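Local structure of glycosyl hydrolase (Streptomyces cattleya, 7LR7) at residues Ala200-Asp205 with Glu251-Trp256; Ser225-Gly230 with Thr240-His245. The protein probably hydrolyses glycosidic bonds in N-glycan breakdown as a family GH5 subfamily 18 glycosidase, and binds N-acetylglucosamine in its pocket. All coordinates share one frame; numbering follows the deposited sequence.

Contact 1 (Ala200-Asp205 with Glu251-Trp256)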
ATOM      1  N   ALA A 200     -19.889   6.660  12.706  1.00 16.71           N
ATOM      2  CA  ALA A 200     -20.902   6.373  11.695  1.00 15.88           C
ATOM      3  C   ALA A 200     -21.755   5.174  12.086  1.00 22.97           C
ATOM      4  O   ALA A 200     -22.908   5.062  11.656  1.00 16.88           O
ATOM      5  CB  ALA A 200     -20.257   6.114  10.342  1.00 16.46           C
ATOM      6  N   ALA A 201     -21.212   4.270  12.902  1.00 18.41           N
ATOM      7  CA  ALA A 201     -21.990   3.106  13.297  1.00 23.86           C
ATOM      8  C   ALA A 201     -23.234   3.508  14.088  1.00 19.55           C
ATOM      9  O   ALA A 201     -24.243   2.794  14.060  1.00 25.29           O
ATOM     10  CB  ALA A 201     -21.108   2.139  14.089  1.00 21.89           C
ATOM     11  N   TRP A 202     -23.195   4.654  14.773  1.00 21.41           N
ATOM     12  CA  TRP A 202     -24.327   5.149  15.549  1.00 22.93           C
ATOM     13  C   TRP A 202     -25.059   6.314  14.896  1.00 24.49           C
ATOM     14  O   TRP A 202     -26.202   6.594  15.274  1.00 23.97           O
ATOM     15  CB  TRP A 202     -23.859   5.594  16.947  1.00 27.30           C
ATOM     16  CG  TRP A 202     -23.432   4.453  17.856  1.00 28.74           C
ATOM     17  CD1 TRP A 202     -24.224   3.756  18.730  1.00 24.67           C
ATOM     18  CD2 TRP A 202     -22.120   3.888  17.968  1.00 25.02           C
ATOM     19  NE1 TRP A 202     -23.483   2.784  19.369  1.00 23.05           N
ATOM     20  CE2 TRP A 202     -22.188   2.850  18.920  1.00 26.58           C
ATOM     21  CE3 TRP A 202     -20.895   4.146  17.339  1.00 31.24           C
ATOM     22  CZ2 TRP A 202     -21.074   2.084  19.272  1.00 23.01           C
ATOM     23  CZ3 TRP A 202     -19.789   3.377  17.685  1.00 31.38           C
ATOM     24  CH2 TRP A 202     -19.889   2.356  18.640  1.00 30.18           C
ATOM     25  N   TYR A 203     -24.438   6.985  13.922  1.00 23.15           N
ATOM     26  CA  TYR A 203     -24.891   8.281  13.445  1.00 21.29           C
ATOM     27  C   TYR A 203     -25.359   8.310  11.997  1.00 25.56           C
ATOM     28  O   TYR A 203     -26.105   9.225  11.632  1.00 29.93           O
ATOM     29  CB  TYR A 203     -23.762   9.316  13.581  1.00 22.58           C
ATOM     30  CG  TYR A 203     -23.450   9.750  14.992  1.00 24.33           C
ATOM     31  CD1 TYR A 203     -24.184   9.277  16.080  1.00 21.67           C
ATOM     32  CD2 TYR A 203     -22.407  10.645  15.240  1.00 24.98           C
ATOM     33  CE1 TYR A 203     -23.888   9.696  17.380  1.00 22.42           C
ATOM     34  CE2 TYR A 203     -22.097  11.047  16.520  1.00 23.09           C
ATOM     35  CZ  TYR A 203     -22.840  10.581  17.589  1.00 22.82           C
ATOM     36  OH  TYR A 203     -22.539  11.018  18.869  1.00 28.37           O
ATOM     37  N   LEU A 204     -24.929   7.371  11.160  1.00 24.42           N
ATOM     38  CA  LEU A 204     -25.139   7.442   9.718  1.00 20.52           C
ATOM     39  C   LEU A 204     -26.192   6.416   9.312  1.00 23.72           C
ATOM     40  O   LEU A 204     -26.004   5.216   9.536  1.00 21.54           O
ATOM     41  CB  LEU A 204     -23.831   7.170   8.974  1.00 22.60           C
ATOM     42  CG  LEU A 204     -23.207   8.217   8.055  1.00 34.86           C
ATOM     43  CD1 LEU A 204     -21.996   7.603   7.341  1.00 32.52           C
ATOM     44  CD2 LEU A 204     -24.214   8.731   7.059  1.00 35.86           C
ATOM     45  N   ASP A 205     -27.283   6.887   8.710  1.00 25.10           N
ATOM     46  CA  ASP A 205     -28.350   5.990   8.293  1.00 27.92           C
ATOM     47  C   ASP A 205     -27.830   5.025   7.235  1.00 34.49           C
ATOM     48  O   ASP A 205     -27.120   5.425   6.306  1.00 33.79           O
ATOM     49  CB  ASP A 205     -29.537   6.790   7.757  1.00 28.36           C
ATOM     50  CG  ASP A 205     -30.138   7.717   8.802  1.00 36.91           C
ATOM     51  OD1 ASP A 205     -30.075   7.390  10.009  1.00 36.65           O
ATOM     52  OD2 ASP A 205     -30.675   8.777   8.419  1.00 33.53           O
ATOM     53  N   GLU A 251     -23.437   6.214  26.981  1.00 22.60           N
ATOM     54  CA  GLU A 251     -24.800   5.859  27.376  1.00 20.60           C
ATOM     55  C   GLU A 251     -25.650   5.440  26.190  1.00 23.71           C
ATOM     56  O   GLU A 251     -26.519   4.569  26.340  1.00 21.25           O
ATOM     57  CB  GLU A 251     -25.465   7.028  28.099  1.00 17.95           C
ATOM     58  CG  GLU A 251     -24.797   7.352  29.429  1.00 19.42           C
ATOM     59  CD  GLU A 251     -24.754   6.148  30.347  1.00 23.86           C
ATOM     60  OE1 GLU A 251     -25.827   5.589  30.631  1.00 26.47           O
ATOM     61  OE2 GLU A 251     -23.652   5.759  30.788  1.00 27.20           O
ATOM     62  N   LEU A 252     -25.442   6.066  25.022  1.00 17.58           N
ATOM     63  CA  LEU A 252     -26.132   5.637  23.810  1.00 17.86           C
ATOM     64  C   LEU A 252     -25.804   4.191  23.484  1.00 22.78           C
ATOM     65  O   LEU A 252     -26.705   3.385  23.222  1.00 21.46           O
ATOM     66  CB  LEU A 252     -25.761   6.530  22.624  1.00 24.55           C
ATOM     67  CG  LEU A 252     -26.413   6.176  21.281  1.00 21.55           C
ATOM     68  CD1 LEU A 252     -27.921   6.312  21.389  1.00 22.99           C
ATOM     69  CD2 LEU A 252     -25.891   7.090  20.183  1.00 24.06           C
ATOM     70  N   ALA A 253     -24.513   3.842  23.501  1.00 23.13           N
ATOM     71  CA  ALA A 253     -24.101   2.498  23.107  1.00 24.11           C
ATOM     72  C   ALA A 253     -24.700   1.423  24.004  1.00 23.13           C
ATOM     73  O   ALA A 253     -24.828   0.270  23.572  1.00 26.47           O
ATOM     74  CB  ALA A 253     -22.579   2.397  23.123  1.00 21.10           C
ATOM     75  N   LYS A 254     -25.069   1.774  25.239  1.00 21.60           N
ATOM     76  CA  LYS A 254     -25.662   0.800  26.150  1.00 20.11           C
ATOM     77  C   LYS A 254     -27.036   0.320  25.677  1.00 25.20           C
ATOM     78  O   LYS A 254     -27.433  -0.806  25.987  1.00 25.05           O
ATOM     79  CB  LYS A 254     -25.769   1.404  27.550  1.00 21.32           C
ATOM     80  CG  LYS A 254     -24.432   1.745  28.195  1.00 20.06           C
ATOM     81  CD  LYS A 254     -24.641   2.361  29.572  1.00 20.78           C
ATOM     82  CE  LYS A 254     -23.349   2.388  30.388  1.00 20.25           C
ATOM     83  NZ  LYS A 254     -23.549   3.218  31.601  1.00 18.80           N
ATOM     84  N   ALA A 255     -27.765   1.144  24.916  1.00 28.32           N
ATOM     85  CA  ALA A 255     -29.134   0.798  24.534  1.00 24.94           C
ATOM     86  C   ALA A 255     -29.208  -0.513  23.758  1.00 28.72           C
ATOM     87  O   ALA A 255     -30.198  -1.247  23.879  1.00 20.76           O
ATOM     88  CB  ALA A 255     -29.749   1.928  23.709  1.00 24.69           C
ATOM     89  N   TRP A 256     -28.192  -0.831  22.959  1.00 20.15           N
ATOM     90  CA  TRP A 256     -28.265  -2.033  22.142  1.00 27.96           C
ATOM     91  C   TRP A 256     -27.691  -3.260  22.832  1.00 25.11           C
ATOM     92  O   TRP A 256     -27.707  -4.345  22.244  1.00 24.19           O
ATOM     93  CB  TRP A 256     -27.555  -1.812  20.817  1.00 28.22           C
ATOM     94  CG  TRP A 256     -28.321  -0.950  19.883  1.00 29.87           C
ATOM     95  CD1 TRP A 256     -29.170  -1.361  18.894  1.00 28.96           C
ATOM     96  CD2 TRP A 256     -28.330   0.482  19.852  1.00 27.92           C
ATOM     97  NE1 TRP A 256     -29.699  -0.270  18.241  1.00 30.43           N
ATOM     98  CE2 TRP A 256     -29.196   0.871  18.806  1.00 25.39           C
ATOM     99  CE3 TRP A 256     -27.681   1.474  20.598  1.00 25.72           C
ATOM    100  CZ2 TRP A 256     -29.431   2.210  18.492  1.00 26.56           C
ATOM    101  CZ3 TRP A 256     -27.912   2.803  20.278  1.00 22.33           C
ATOM    102  CH2 TRP A 256     -28.780   3.158  19.238  1.00 20.27           C
TER
HETATM  103  O   HOH W   1     -24.056   0.310  20.640  1.00 21.41           O
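Trp-202 turns the edge of its pyrrole ring toward the face of the Trp-256 benzene ring, an offset edge-to-face pair with centroids 5.8 Å apart and planes at 72°. The carbon that leads is CD1 of Trp-202, 4.1 Å from CZ3 of Trp-256, and CZ3 in turn sits at the edge of the Trp-202 ring, near its plane. Leu-252 CD2 approaches the same indole obliquely, 4.0 Å from Trp-202 CD1, while it also lies at the edge of the Tyr-203 ring. CG of Leu-252 sits in the plane of Trp-256 at that ring's edge, so this leucine touches both indoles. Leu-252 gets there because its CG stands anti to the backbone N (chi1 179°), which carries the branch past the indole of Trp-202. Ala-253 fits against the nitrogen side of that indole, with its CA 3.8 Å from Trp-202 NE1.

Helix 200-203, which follows strand 194-196, thus meets residues 251-256, and helix 211-216 adds Pro-211 against both tryptophans. NE1 of Trp-256 is hydrogen-bonded to the carbonyl O of Gly-367.

One polar link runs between the two segments. A water accepts from Trp-202 NE1 at 2.8 Å and donates to the carbonyl O of Ala-253 at 3.0 Å. The contact is therefore an apolar joint in which a single bridging water satisfies the indole N-H and ties it to the neighbouring backbone.

Contact 2 (Ser225-Gly230 with Thr240-His245). With NAG (2-acetamido-2-deoxy-beta-D-glucopyranose), chain B.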
ATOM      1  N   SER A 225     -14.685   8.948  20.556  1.00 18.32           N
ATOM      2  CA  SER A 225     -15.426  10.195  20.724  1.00 18.93           C
ATOM      3  C   SER A 225     -14.624  11.364  20.159  1.00 19.92           C
ATOM      4  O   SER A 225     -13.582  11.728  20.715  1.00 21.44           O
ATOM      5  CB  SER A 225     -15.742  10.432  22.200  1.00 20.23           C
ATOM      6  OG  SER A 225     -16.518  11.595  22.331  1.00 20.92           O
ATOM      7  N   TRP A 226     -15.135  11.977  19.082  1.00 17.34           N
ATOM      8  CA  TRP A 226     -14.425  13.026  18.346  1.00 17.74           C
ATOM      9  C   TRP A 226     -15.347  14.209  18.072  1.00 21.22           C
ATOM     10  O   TRP A 226     -16.210  14.133  17.191  1.00 22.03           O
ATOM     11  CB  TRP A 226     -13.853  12.459  17.044  1.00 18.72           C
ATOM     12  CG  TRP A 226     -12.689  11.600  17.342  1.00 18.42           C
ATOM     13  CD1 TRP A 226     -12.629  10.235  17.276  1.00 18.03           C
ATOM     14  CD2 TRP A 226     -11.418  12.038  17.826  1.00 17.61           C
ATOM     15  NE1 TRP A 226     -11.373   9.803  17.640  1.00 20.82           N
ATOM     16  CE2 TRP A 226     -10.615  10.890  17.993  1.00 22.71           C
ATOM     17  CE3 TRP A 226     -10.873  13.293  18.121  1.00 17.86           C
ATOM     18  CZ2 TRP A 226      -9.301  10.959  18.447  1.00 17.59           C
ATOM     19  CZ3 TRP A 226      -9.576  13.359  18.583  1.00 17.54           C
ATOM     20  CH2 TRP A 226      -8.802  12.199  18.738  1.00 17.79           C
ATOM     21  N   VAL A 227     -15.157  15.316  18.803  1.00 21.72           N
ATOM     22  CA  VAL A 227     -16.096  16.433  18.716  1.00 22.52           C
ATOM     23  C   VAL A 227     -15.912  17.244  17.429  1.00 23.93           C
ATOM     24  O   VAL A 227     -16.644  18.216  17.194  1.00 18.83           O
ATOM     25  CB  VAL A 227     -16.011  17.337  19.970  1.00 25.46           C
ATOM     26  CG1 VAL A 227     -16.313  16.512  21.224  1.00 23.16           C
ATOM     27  CG2 VAL A 227     -14.663  18.018  20.094  1.00 18.59           C
ATOM     28  N   PHE A 228     -14.984  16.839  16.553  1.00 18.82           N
ATOM     29  CA  PHE A 228     -14.998  17.451  15.225  1.00 25.15           C
ATOM     30  C   PHE A 228     -16.094  16.892  14.325  1.00 23.58           C
ATOM     31  O   PHE A 228     -16.191  17.311  13.170  1.00 21.24           O
ATOM     32  CB  PHE A 228     -13.621  17.336  14.519  1.00 22.25           C
ATOM     33  CG  PHE A 228     -13.100  15.920  14.344  1.00 25.02           C
ATOM     34  CD1 PHE A 228     -13.743  15.010  13.531  1.00 26.18           C
ATOM     35  CD2 PHE A 228     -11.920  15.535  14.951  1.00 28.56           C
ATOM     36  CE1 PHE A 228     -13.249  13.728  13.367  1.00 27.56           C
ATOM     37  CE2 PHE A 228     -11.415  14.261  14.784  1.00 26.45           C
ATOM     38  CZ  PHE A 228     -12.084  13.351  13.997  1.00 25.83           C
ATOM     39  N   ASN A 229     -16.921  15.966  14.808  1.00 21.08           N
ATOM     40  CA  ASN A 229     -17.916  15.318  13.953  1.00 22.49           C
ATOM     41  C   ASN A 229     -19.136  16.193  13.672  1.00 30.50           C
ATOM     42  O   ASN A 229     -20.142  15.674  13.177  1.00 31.47           O
ATOM     43  CB  ASN A 229     -18.375  13.998  14.584  1.00 20.66           C
ATOM     44  CG  ASN A 229     -18.971  14.189  15.972  1.00 25.02           C
ATOM     45  OD1 ASN A 229     -19.098  15.319  16.451  1.00 22.77           O
ATOM     46  ND2 ASN A 229     -19.343  13.088  16.622  1.00 23.42           N
ATOM     47  N   GLY A 230     -19.076  17.492  13.960  1.00 32.35           N
ATOM     48  CA  GLY A 230     -20.233  18.370  13.895  1.00 20.77           C
ATOM     49  C   GLY A 230     -20.661  18.927  15.240  1.00 26.93           C
ATOM     50  O   GLY A 230     -21.357  19.956  15.283  1.00 27.19           O
ATOM     51  N   THR A 240     -22.265  22.244  26.778  1.00 37.86           N
ATOM     52  CA  THR A 240     -22.684  20.961  27.325  1.00 30.05           C
ATOM     53  C   THR A 240     -22.416  19.838  26.336  1.00 28.37           C
ATOM     54  O   THR A 240     -21.755  18.849  26.669  1.00 24.64           O
ATOM     55  CB  THR A 240     -24.166  21.009  27.693  1.00 29.22           C
ATOM     56  OG1 THR A 240     -24.369  21.982  28.723  1.00 36.99           O
ATOM     57  CG2 THR A 240     -24.633  19.652  28.189  1.00 29.99           C
ATOM     58  N   ALA A 241     -22.907  19.990  25.099  1.00 31.92           N
ATOM     59  CA  ALA A 241     -22.803  18.925  24.105  1.00 28.76           C
ATOM     60  C   ALA A 241     -21.355  18.557  23.829  1.00 30.39           C
ATOM     61  O   ALA A 241     -21.011  17.374  23.765  1.00 30.54           O
ATOM     62  CB  ALA A 241     -23.495  19.346  22.810  1.00 23.01           C
ATOM     63  N   THR A 242     -20.486  19.558  23.668  1.00 24.64           N
ATOM     64  CA  THR A 242     -19.084  19.260  23.400  1.00 28.61           C
ATOM     65  C   THR A 242     -18.433  18.554  24.585  1.00 25.61           C
ATOM     66  O   THR A 242     -17.716  17.565  24.408  1.00 24.38           O
ATOM     67  CB  THR A 242     -18.331  20.542  23.056  1.00 27.08           C
ATOM     68  OG1 THR A 242     -18.714  20.968  21.745  1.00 31.39           O
ATOM     69  CG2 THR A 242     -16.834  20.312  23.092  1.00 25.68           C
ATOM     70  N   ALA A 243     -18.673  19.045  25.801  1.00 26.54           N
ATOM     71  CA  ALA A 243     -18.037  18.431  26.960  1.00 26.64           C
ATOM     72  C   ALA A 243     -18.582  17.036  27.220  1.00 26.45           C
ATOM     73  O   ALA A 243     -17.854  16.169  27.718  1.00 22.72           O
ATOM     74  CB  ALA A 243     -18.226  19.303  28.206  1.00 22.48           C
ATOM     75  N   GLN A 244     -19.856  16.812  26.912  1.00 22.09           N
ATOM     76  CA  GLN A 244     -20.536  15.576  27.268  1.00 26.94           C
ATOM     77  C   GLN A 244     -20.534  14.558  26.149  1.00 26.79           C
ATOM     78  O   GLN A 244     -21.171  13.512  26.296  1.00 20.53           O
ATOM     79  CB  GLN A 244     -21.993  15.848  27.666  1.00 18.97           C
ATOM     80  CG  GLN A 244     -22.158  16.695  28.908  1.00 20.35           C
ATOM     81  CD  GLN A 244     -22.001  15.916  30.198  1.00 26.67           C
ATOM     82  OE1 GLN A 244     -22.190  14.692  30.246  1.00 24.96           O
ATOM     83  NE2 GLN A 244     -21.647  16.624  31.256  1.00 21.77           N
ATOM     84  N   HIS A 245     -19.855  14.838  25.028  1.00 23.43           N
ATOM     85  CA  HIS A 245     -20.033  13.985  23.861  1.00 19.30           C
ATOM     86  C   HIS A 245     -19.568  12.565  24.135  1.00 24.28           C
ATOM     87  O   HIS A 245     -20.201  11.603  23.679  1.00 21.73           O
ATOM     88  CB  HIS A 245     -19.304  14.550  22.648  1.00 17.77           C
ATOM     89  CG  HIS A 245     -19.570  13.776  21.396  1.00 18.79           C
ATOM     90  ND1 HIS A 245     -18.927  12.592  21.112  1.00 20.18           N
ATOM     91  CD2 HIS A 245     -20.424  13.999  20.368  1.00 17.20           C
ATOM     92  CE1 HIS A 245     -19.376  12.113  19.964  1.00 21.34           C
ATOM     93  NE2 HIS A 245     -20.282  12.949  19.489  1.00 23.07           N
TER
HETATM   94  C1  NAG B 501     -13.238  10.161  10.728  0.63 66.32           C
HETATM   95  C2  NAG B 501     -11.882  10.165  10.009  0.63 63.35           C
HETATM   96  C3  NAG B 501     -10.926   9.123  10.610  0.63 62.38           C
HETATM   97  C4  NAG B 501     -10.910   9.191  12.134  0.63 64.24           C
HETATM   98  C5  NAG B 501     -12.336   9.176  12.661  0.63 64.59           C
HETATM   99  C6  NAG B 501     -12.431   9.301  14.159  0.63 65.68           C
HETATM  100  C7  NAG B 501     -11.444  10.589   7.627  0.63 54.99           C
HETATM  101  C8  NAG B 501     -11.807  10.228   6.233  0.63 49.12           C
HETATM  102  N2  NAG B 501     -12.082   9.919   8.590  0.63 59.78           N
HETATM  103  O1  NAG B 501     -14.008  11.224  10.266  0.63 67.27           O
HETATM  104  O3  NAG B 501      -9.612   9.353  10.109  0.63 56.61           O
HETATM  105  O4  NAG B 501     -10.195   8.085  12.675  0.63 63.46           O
HETATM  106  O5  NAG B 501     -13.044  10.290  12.111  0.63 65.81           O
HETATM  107  O6  NAG B 501     -13.788   9.247  14.579  0.63 67.17           O
HETATM  108  O7  NAG B 501     -10.620  11.460   7.879  0.63 53.14           O
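Ser-225 and His-245 are hydrogen-bonded: OG lies 2.9 Å from ND1, near the plane of the imidazole and at its edge, and either atom could be the donor. Both side chains extend to reach it, OG anti to the Ser-225 backbone N (chi1 -177°) and the imidazole likewise on His-245. On the other nitrogen, Asn-229 ND2 comes obliquely to within 3.0 Å of His-245 NE2, the amide and ring planes 65° apart; the amide is also held by Thr-231 through OD1 and by Asp-199 through ND2.

Van der Waals contacts come from Val-227: CG1 lies 3.6 Å from the carbonyl O of Thr-242 and 3.9 Å from His-245 CB. The loop that does this follows strand 221-225 of the (beta/alpha)8 barrel, the fold of GH5 enzymes, and helix 240-254 flanks it.

Sugar contacts come from the same loop. NAG O6 comes obliquely to the Trp-226 indole, 3.1 Å from CD1, while NE1 of Trp-226 bonds to Glu-268 OE1. Phe-228 presents its edge to the ring oxygen, CE1 3.7 Å from NAG O5, and one face of that phenyl rests on Trp-226 CB.

How the contacts relate
Following the chain, helix 200-203 comes after strand 194-196 and is the first half of contact 1. The chain then runs through helix 211-216 and strand 221-225 into residues 225-230, the first half of contact 2. That contact closes a short loop around helix 231-235 when helix 240-254 begins, and further along the chain residues 251-256 close the longer loop of contact 1. Contact 2 is therefore nested inside contact 1. The two meet directly at Tyr-203, whose OH is 3.0 Å from His-245 NE2 and whose ring packs on Asn-229. Together they fasten the segments that follow strands 194-196 and 221-225 to helix 240-254.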